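Local coordinates for Two-component insecticidal protein 16 kDa unit (Alcaligenes faecalis, PDB 5V3S), which is the 16 kDa, aegerolysin-family unit of a binary insecticidal protein that kills corn rootworm, probably by a mechanism like that of Cry34Ab1/Cry35Ab1, at residues 42-47 against 70-75; 82-87 against 100-105. All coordinates share one frame; numbering follows the deposited sequence.

Interaction 1: 42-47 against 70-75; sequences KFHVPG and TIASCG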
ATOM      1  N   LYS A  42      -5.625   6.009 -10.413  1.00 11.84           N
ATOM      2  CA  LYS A  42      -6.281   4.739 -10.539  1.00 11.37           C
ATOM      3  C   LYS A  42      -5.455   3.597  -9.930  1.00 11.06           C
ATOM      4  O   LYS A  42      -4.264   3.736  -9.745  1.00 13.01           O
ATOM      5  CB  LYS A  42      -6.525   4.409 -12.036  1.00 13.36           C
ATOM      6  CG  LYS A  42      -5.242   4.251 -12.833  1.00 14.59           C
ATOM      7  CD  LYS A  42      -5.559   3.994 -14.349  1.00 17.28           C
ATOM      8  CE  LYS A  42      -4.264   3.842 -15.169  1.00 18.21           C
ATOM      9  NZ  LYS A  42      -4.641   3.552 -16.596  1.00 19.74           N
ATOM     10  N   PHE A  43      -6.121   2.533  -9.538  1.00 10.49           N
ATOM     11  CA  PHE A  43      -5.473   1.321  -9.166  1.00 10.91           C
ATOM     12  C   PHE A  43      -5.387   0.500 -10.438  1.00 11.55           C
ATOM     13  O   PHE A  43      -6.199   0.670 -11.352  1.00 11.29           O
ATOM     14  CB  PHE A  43      -6.280   0.531  -8.104  1.00  9.91           C
ATOM     15  CG  PHE A  43      -6.185   1.095  -6.661  1.00  9.35           C
ATOM     16  CD1 PHE A  43      -5.004   1.162  -6.015  1.00  9.15           C
ATOM     17  CD2 PHE A  43      -7.329   1.406  -5.976  1.00 10.14           C
ATOM     18  CE1 PHE A  43      -4.918   1.646  -4.734  1.00  9.30           C
ATOM     19  CE2 PHE A  43      -7.276   1.859  -4.678  1.00  9.82           C
ATOM     20  CZ  PHE A  43      -6.052   1.981  -4.059  1.00 10.12           C
ATOM     21  N   HIS A  44      -4.426  -0.407 -10.463  1.00 12.66           N
ATOM     22  CA  HIS A  44      -4.211  -1.300 -11.580  1.00 13.20           C
ATOM     23  C   HIS A  44      -3.379  -2.531 -11.185  1.00 12.70           C
ATOM     24  O   HIS A  44      -2.637  -2.580 -10.150  1.00 12.11           O
ATOM     25  CB  HIS A  44      -3.541  -0.594 -12.805  1.00 13.17           C
ATOM     26  CG  HIS A  44      -2.169  -0.132 -12.511  1.00 13.15           C
ATOM     27  ND1 HIS A  44      -1.075  -0.982 -12.623  1.00 12.61           N
ATOM     28  CD2 HIS A  44      -1.700   1.016 -12.010  1.00 12.57           C
ATOM     29  CE1 HIS A  44      -0.001  -0.349 -12.231  1.00 13.49           C
ATOM     30  NE2 HIS A  44      -0.351   0.859 -11.840  1.00 14.82           N
ATOM     31  N   VAL A  45      -3.503  -3.502 -12.073  1.00 15.70           N
ATOM     32  CA  VAL A  45      -2.837  -4.800 -11.914  1.00 16.69           C
ATOM     33  C   VAL A  45      -1.360  -4.487 -11.912  1.00 16.46           C
ATOM     34  O   VAL A  45      -0.868  -3.738 -12.789  1.00 14.82           O
ATOM     35  CB  VAL A  45      -3.222  -5.833 -13.048  1.00 18.44           C
ATOM     36  CG1 VAL A  45      -2.344  -7.080 -12.958  1.00 20.50           C
ATOM     37  CG2 VAL A  45      -4.690  -6.197 -12.975  1.00 16.59           C
ATOM     38  N   PRO A  46      -0.632  -4.977 -10.911  1.00 16.28           N
ATOM     39  CA  PRO A  46       0.767  -4.681 -10.855  1.00 18.09           C
ATOM     40  C   PRO A  46       1.506  -5.163 -12.122  1.00 19.07           C
ATOM     41  O   PRO A  46       1.285  -6.270 -12.638  1.00 15.44           O
ATOM     42  CB  PRO A  46       1.237  -5.376  -9.573  1.00 19.39           C
ATOM     43  CG  PRO A  46      -0.022  -5.583  -8.805  1.00 19.36           C
ATOM     44  CD  PRO A  46      -1.061  -5.879  -9.809  1.00 19.48           C
ATOM     45  N   GLY A  47       2.333  -4.261 -12.632  1.00 23.16           N
ATOM     46  CA  GLY A  47       3.028  -4.472 -13.895  1.00 26.38           C
ATOM     47  C   GLY A  47       2.290  -4.094 -15.167  1.00 26.27           C
ATOM     48  O   GLY A  47       2.845  -4.243 -16.264  1.00 28.00           O
ATOM     49  N   THR A  70       0.493  -7.225  -3.781  1.00 11.43           N
ATOM     50  CA  THR A  70       0.930  -5.911  -4.224  1.00 11.68           C
ATOM     51  C   THR A  70      -0.263  -5.140  -4.695  1.00 10.92           C
ATOM     52  O   THR A  70      -1.139  -5.683  -5.447  1.00 11.42           O
ATOM     53  CB  THR A  70       1.950  -6.097  -5.371  1.00 13.27           C
ATOM     54  OG1 THR A  70       3.077  -6.824  -4.854  1.00 15.43           O
ATOM     55  CG2 THR A  70       2.381  -4.794  -5.926  1.00 12.36           C
ATOM     56  N   ILE A  71      -0.253  -3.881  -4.303  1.00 10.95           N
ATOM     57  CA  ILE A  71      -1.215  -2.868  -4.742  1.00 11.51           C
ATOM     58  C   ILE A  71      -0.389  -1.911  -5.669  1.00 11.13           C
ATOM     59  O   ILE A  71       0.750  -1.513  -5.363  1.00 12.37           O
ATOM     60  CB  ILE A  71      -1.806  -2.161  -3.542  1.00 11.58           C
ATOM     61  CG1 ILE A  71      -2.730  -3.064  -2.766  1.00 10.63           C
ATOM     62  CG2 ILE A  71      -2.514  -0.880  -3.909  1.00 10.64           C
ATOM     63  CD1 ILE A  71      -3.069  -2.620  -1.371  1.00 12.27           C
ATOM     64  N   ALA A  72      -1.026  -1.433  -6.704  1.00 11.49           N
ATOM     65  CA  ALA A  72      -0.310  -0.537  -7.624  1.00 10.73           C
ATOM     66  C   ALA A  72      -1.236   0.558  -8.048  1.00 11.95           C
ATOM     67  O   ALA A  72      -2.390   0.300  -8.296  1.00 10.38           O
ATOM     68  CB  ALA A  72       0.126  -1.317  -8.825  1.00 10.66           C
ATOM     69  N   SER A  73      -0.748   1.769  -8.131  1.00 13.80           N
ATOM     70  CA  SER A  73      -1.597   2.841  -8.567  1.00 13.58           C
ATOM     71  C   SER A  73      -0.718   3.814  -9.313  1.00 13.92           C
ATOM     72  O   SER A  73       0.384   3.946  -8.966  1.00 13.20           O
ATOM     73  CB  SER A  73      -2.091   3.506  -7.315  1.00 16.46           C
ATOM     74  OG  SER A  73      -2.908   4.593  -7.578  1.00 18.85           O
ATOM     75  N   CYS A  74      -1.279   4.533 -10.292  1.00 14.46           N
ATOM     76  CA  CYS A  74      -0.558   5.533 -11.039  1.00 16.32           C
ATOM     77  C   CYS A  74      -1.527   6.622 -11.472  1.00 16.04           C
ATOM     78  O   CYS A  74      -2.710   6.590 -11.172  1.00 15.09           O
ATOM     79  CB  CYS A  74       0.098   4.909 -12.303  1.00 16.85           C
ATOM     80  SG  CYS A  74      -1.042   4.188 -13.482  1.00 19.23           S
ATOM     81  N   GLY A  75      -1.018   7.617 -12.192  1.00 19.66           N
ATOM     82  CA  GLY A  75      -1.919   8.621 -12.707  1.00 17.01           C
ATOM     83  C   GLY A  75      -2.895   8.107 -13.724  1.00 17.92           C
ATOM     84  O   GLY A  75      -2.639   7.148 -14.444  1.00 18.69           O
TER
HETATM   85  O   HOH W   1      -3.553  -2.525  -7.480  1.00 13.64           O
HETATM   86  O   HOH W   2       2.164   1.794 -10.528  1.00 17.63           O
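Phe-43 and Ser-73 face each other as an antiparallel non-hydrogen-bonded pair, CA to CA 4.2 Å, while the short axes of strands 42-44 and 70-74 meet at 137° between their N-to-C directions. Next to them Lys-42 and Cys-74 form the hydrogen-bonded pair, and the bond from Lys-42 N to Cys-74 O is close to straight, with 166° at the hydrogen. Lys-42 O accepts twice: Cys-74 N donates in the carbonyl plane, and Ser-73 OG, anti to its own backbone N, comes from above that plane at 2.7 Å. The same hydroxyl also pairs with Thr-83 OG1, probably by a hydrogen bond. Further along, His-44 N donates to Ala-72 O, after which water 1 spans His-44 O and Ala-72 N where direct pairing has given way.

The pairing joins two neighbouring strands of one sheet of the aegerolysin fold, and their side chains divide between its two faces. Beside Ser-73, the Phe-43 ring lies alongside Ile-71, CE1 meeting CG2 at 3.6 Å; Pro-55 and Ile-58 also touch this ring. On the other face, chi1 of 65° puts CG of His-44 between its backbone N and carbonyl carbon, and the ring receives Ala-72 CB over one face in a CH-pi contact, 3.9 Å from the centroid. Cys-74 SG approaches that ring obliquely and also touches Lys-42 CE at 3.7 Å. The imidazole is tied at both nitrogens: ND1 donates to Val-45 O, while NE2 is hydrogen-bonded to water 2, which donates to Ser-73 O. Where the chain turns away, Pro-46 CG slides past Thr-70 CG2 at 3.8 Å.

Interaction 2: 82-87 against 100-105; sequences GTEGGF and YWDCPW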
ATOM      1  N   GLY A  82      -1.699  12.740 -10.524  1.00 32.21           N
ATOM      2  CA  GLY A  82      -0.934  11.669  -9.924  1.00 24.43           C
ATOM      3  C   GLY A  82      -1.821  10.654  -9.205  1.00 19.69           C
ATOM      4  O   GLY A  82      -2.876  10.264  -9.726  1.00 18.52           O
ATOM      5  N   THR A  83      -1.325  10.159  -8.070  1.00 18.68           N
ATOM      6  CA  THR A  83      -2.081   9.225  -7.228  1.00 16.76           C
ATOM      7  C   THR A  83      -2.070   9.693  -5.778  1.00 14.01           C
ATOM      8  O   THR A  83      -1.066  10.188  -5.250  1.00 15.30           O
ATOM      9  CB  THR A  83      -1.635   7.743  -7.415  1.00 18.97           C
ATOM     10  OG1 THR A  83      -2.301   6.913  -6.477  1.00 15.51           O
ATOM     11  CG2 THR A  83      -0.155   7.568  -7.245  1.00 19.55           C
ATOM     12  N   GLU A  84      -3.210   9.557  -5.139  1.00 14.98           N
ATOM     13  CA  GLU A  84      -3.403   9.916  -3.737  1.00 13.67           C
ATOM     14  C   GLU A  84      -4.452   8.958  -3.204  1.00 13.02           C
ATOM     15  O   GLU A  84      -5.558   8.859  -3.716  1.00 12.22           O
ATOM     16  CB  GLU A  84      -3.737  11.383  -3.456  1.00 14.63           C
ATOM     17  CG  GLU A  84      -4.174  11.605  -1.998  1.00 14.21           C
ATOM     18  CD  GLU A  84      -4.676  13.024  -1.723  1.00 17.26           C
ATOM     19  OE1 GLU A  84      -5.097  13.664  -2.708  1.00 19.21           O
ATOM     20  OE2 GLU A  84      -4.661  13.473  -0.551  1.00 17.74           O
ATOM     21  N   GLY A  85      -4.087   8.260  -2.130  1.00 11.18           N
ATOM     22  CA  GLY A  85      -5.028   7.234  -1.602  1.00  9.81           C
ATOM     23  C   GLY A  85      -4.474   6.600  -0.341  1.00  9.44           C
ATOM     24  O   GLY A  85      -3.444   7.047   0.232  1.00  8.00           O
ATOM     25  N   GLY A  86      -5.094   5.452   0.007  1.00  9.65           N
ATOM     26  CA  GLY A  86      -4.703   4.709   1.199  1.00  8.99           C
ATOM     27  C   GLY A  86      -5.446   3.385   1.314  1.00  8.54           C
ATOM     28  O   GLY A  86      -6.356   3.041   0.517  1.00  8.37           O
ATOM     29  N   PHE A  87      -5.069   2.626   2.367  1.00  8.71           N
ATOM     30  CA  PHE A  87      -5.716   1.359   2.691  1.00  8.92           C
ATOM     31  C   PHE A  87      -5.279   0.983   4.084  1.00  8.38           C
ATOM     32  O   PHE A  87      -4.299   1.518   4.608  1.00  9.62           O
ATOM     33  CB  PHE A  87      -5.370   0.201   1.717  1.00  9.61           C
ATOM     34  CG  PHE A  87      -3.916  -0.180   1.694  1.00 10.02           C
ATOM     35  CD1 PHE A  87      -3.010   0.547   0.896  1.00 10.70           C
ATOM     36  CD2 PHE A  87      -3.410  -1.235   2.537  1.00 10.73           C
ATOM     37  CE1 PHE A  87      -1.695   0.222   0.901  1.00 11.83           C
ATOM     38  CE2 PHE A  87      -2.030  -1.562   2.511  1.00  9.47           C
ATOM     39  CZ  PHE A  87      -1.199  -0.790   1.688  1.00 12.25           C
ATOM     40  N   TYR A 100      -1.149   5.680   3.865  1.00 11.51           N
ATOM     41  CA  TYR A 100      -1.665   6.822   3.038  1.00 12.97           C
ATOM     42  C   TYR A 100      -0.526   7.381   2.271  1.00 13.02           C
ATOM     43  O   TYR A 100       0.625   7.391   2.762  1.00 11.75           O
ATOM     44  CB  TYR A 100      -2.311   7.938   3.944  1.00 15.34           C
ATOM     45  CG  TYR A 100      -2.515   9.304   3.262  1.00 18.44           C
ATOM     46  CD1 TYR A 100      -3.573   9.493   2.421  1.00 19.45           C
ATOM     47  CD2 TYR A 100      -1.579  10.363   3.390  1.00 20.75           C
ATOM     48  CE1 TYR A 100      -3.759  10.654   1.698  1.00 20.99           C
ATOM     49  CE2 TYR A 100      -1.778  11.565   2.702  1.00 21.58           C
ATOM     50  CZ  TYR A 100      -2.905  11.690   1.862  1.00 21.03           C
ATOM     51  OH  TYR A 100      -3.157  12.817   1.157  1.00 21.96           O
ATOM     52  N   TRP A 101      -0.793   7.741   1.009  1.00 14.50           N
ATOM     53  CA  TRP A 101       0.214   8.336   0.143  1.00 13.62           C
ATOM     54  C   TRP A 101      -0.415   9.515  -0.647  1.00 14.60           C
ATOM     55  O   TRP A 101      -1.604   9.550  -0.878  1.00 14.14           O
ATOM     56  CB  TRP A 101       0.801   7.282  -0.810  1.00 14.29           C
ATOM     57  CG  TRP A 101      -0.187   6.757  -1.797  1.00 14.71           C
ATOM     58  CD1 TRP A 101      -0.465   7.278  -3.026  1.00 15.45           C
ATOM     59  CD2 TRP A 101      -1.070   5.640  -1.646  1.00 13.74           C
ATOM     60  NE1 TRP A 101      -1.439   6.586  -3.634  1.00 15.95           N
ATOM     61  CE2 TRP A 101      -1.838   5.560  -2.810  1.00 15.26           C
ATOM     62  CE3 TRP A 101      -1.219   4.642  -0.681  1.00 14.08           C
ATOM     63  CZ2 TRP A 101      -2.816   4.571  -2.997  1.00 13.84           C
ATOM     64  CZ3 TRP A 101      -2.195   3.687  -0.863  1.00 13.57           C
ATOM     65  CH2 TRP A 101      -2.938   3.623  -2.032  1.00 13.89           C
ATOM     66  N   ASP A 102       0.429  10.482  -0.989  1.00 14.88           N
ATOM     67  CA  ASP A 102       0.008  11.598  -1.783  1.00 16.66           C
ATOM     68  C   ASP A 102       1.166  11.858  -2.677  1.00 17.78           C
ATOM     69  O   ASP A 102       2.200  12.303  -2.217  1.00 23.07           O
ATOM     70  CB  ASP A 102      -0.379  12.778  -0.890  1.00 17.52           C
ATOM     71  CG  ASP A 102      -0.827  13.974  -1.721  1.00 19.26           C
ATOM     72  OD1 ASP A 102      -1.329  13.749  -2.842  1.00 20.22           O
ATOM     73  OD2 ASP A 102      -0.657  15.103  -1.256  1.00 25.54           O
ATOM     74  N   CYS A 103       1.039  11.449  -3.930  1.00 18.84           N
ATOM     75  CA  CYS A 103       2.071  11.526  -4.932  1.00 20.99           C
ATOM     76  C   CYS A 103       1.502  12.300  -6.139  1.00 21.36           C
ATOM     77  O   CYS A 103       1.008  11.720  -7.117  1.00 19.11           O
ATOM     78  CB  CYS A 103       2.478  10.129  -5.350  1.00 21.11           C
ATOM     79  SG  CYS A 103       2.846   9.091  -3.911  1.00 28.80           S
ATOM     80  N   PRO A 104       1.555  13.612  -6.034  1.00 22.94           N
ATOM     81  CA  PRO A 104       0.870  14.512  -6.958  1.00 26.31           C
ATOM     82  C   PRO A 104       1.615  14.661  -8.271  1.00 31.08           C
ATOM     83  O   PRO A 104       2.792  14.348  -8.332  1.00 29.79           O
ATOM     84  CB  PRO A 104       0.902  15.810  -6.229  1.00 24.22           C
ATOM     85  CG  PRO A 104       2.235  15.790  -5.558  1.00 27.10           C
ATOM     86  CD  PRO A 104       2.365  14.349  -5.052  1.00 25.10           C
ATOM     87  N   TRP A 105       0.893  15.060  -9.305  1.00 35.12           N
ATOM     88  CA  TRP A 105       1.479  15.281 -10.623  1.00 45.96           C
ATOM     89  C   TRP A 105       2.573  16.374 -10.539  1.00 42.32           C
ATOM     90  O   TRP A 105       3.682  16.172 -11.034  1.00 47.08           O
ATOM     91  CB  TRP A 105       0.356  15.599 -11.640  1.00 50.12           C
ATOM     92  CG  TRP A 105       0.802  16.006 -12.996  1.00 60.94           C
ATOM     93  CD1 TRP A 105       0.327  17.062 -13.727  1.00 64.96           C
ATOM     94  CD2 TRP A 105       1.820  15.385 -13.797  1.00 68.06           C
ATOM     95  NE1 TRP A 105       0.976  17.130 -14.934  1.00 69.80           N
ATOM     96  CE2 TRP A 105       1.901  16.120 -15.004  1.00 71.86           C
ATOM     97  CE3 TRP A 105       2.672  14.282 -13.612  1.00 68.52           C
ATOM     98  CZ2 TRP A 105       2.801  15.790 -16.021  1.00 72.78           C
ATOM     99  CZ3 TRP A 105       3.563  13.953 -14.620  1.00 72.23           C
ATOM    100  CH2 TRP A 105       3.621  14.704 -15.813  1.00 75.60           C
TER
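Trp-101 and Thr-83 meet through two first torsions: chi1 of 66° sets the indole CG between the backbone N and carbonyl carbon of Trp-101, folding the ring across strand 83-87, and OG1 of Thr-83 is turned anti to its backbone N. The NE1-H of Trp-101 consequently reaches OG1 at 3.0 Å, nearly straight at 169° and in the ring plane. The same OG1 is probably also hydrogen-bonded to Ser-73 OG, from the facing strand 68-74. The indole lies over glycine backbone: Gly-85 O sits above one face, as does Gly-86 N, and Gly-85 CA makes a CH-pi contact 4.0 Å from the centroid of the six-membered ring. With no side chain at Gly-85, the indole packs directly on the backbone there. At the far edge of the indole, CZ3 meets Phe-87 CD1 at 3.7 Å, the two side chains crossing at about a right angle.

Along the backbone, strands 83-87 and 100-103, parts of the hairpin 83-91/94-103, run antiparallel, their axes at 176°. The backbones of Thr-83 and Cys-103 exchange two hydrogen bonds, as do those of Gly-85 and Trp-101.

Glu-84 and Tyr-100 occupy the other face. OE2 lies at the edge of the phenol ring, in its plane, and accepts from Tyr-100 OH; the modelled 2.4 Å is so short that its exact length is doubtful. Asp-102 stacks its carboxylate against that of Glu-84, the planes roughly parallel and OD1 3.8 Å from OE1. Such close like charges would be expected to favour proton uptake by one carboxylate, an effect that the salt bridge from Arg-39 to Glu-84 OE2 probably opposes.

Both segments of 42-47/70-75 precede those of 82-87/100-105, and strand 68-74 leads to strand 83-91 as the next strand. The centres of interactions 1 and 2 are about 11 Å apart, yet they belong to different sheets: interaction 1 to the mixed six-strand sheet, interaction 2 to the antiparallel five-strand sheet. The two meet through inward-facing side chains. Ser-73 OG and Thr-83 OG1 are 2.6 Å apart, a probable hydrogen bond; Phe-43 CE1 packs on Trp-101 CH2 at 3.9 Å, and Ile-71 CD1 on Phe-87 CE1 at the same distance. This geometry is that of a beta-sandwich, in which a mainly apolar interior with a buried hydroxyl pair holds the two sheets of the aegerolysin domain together.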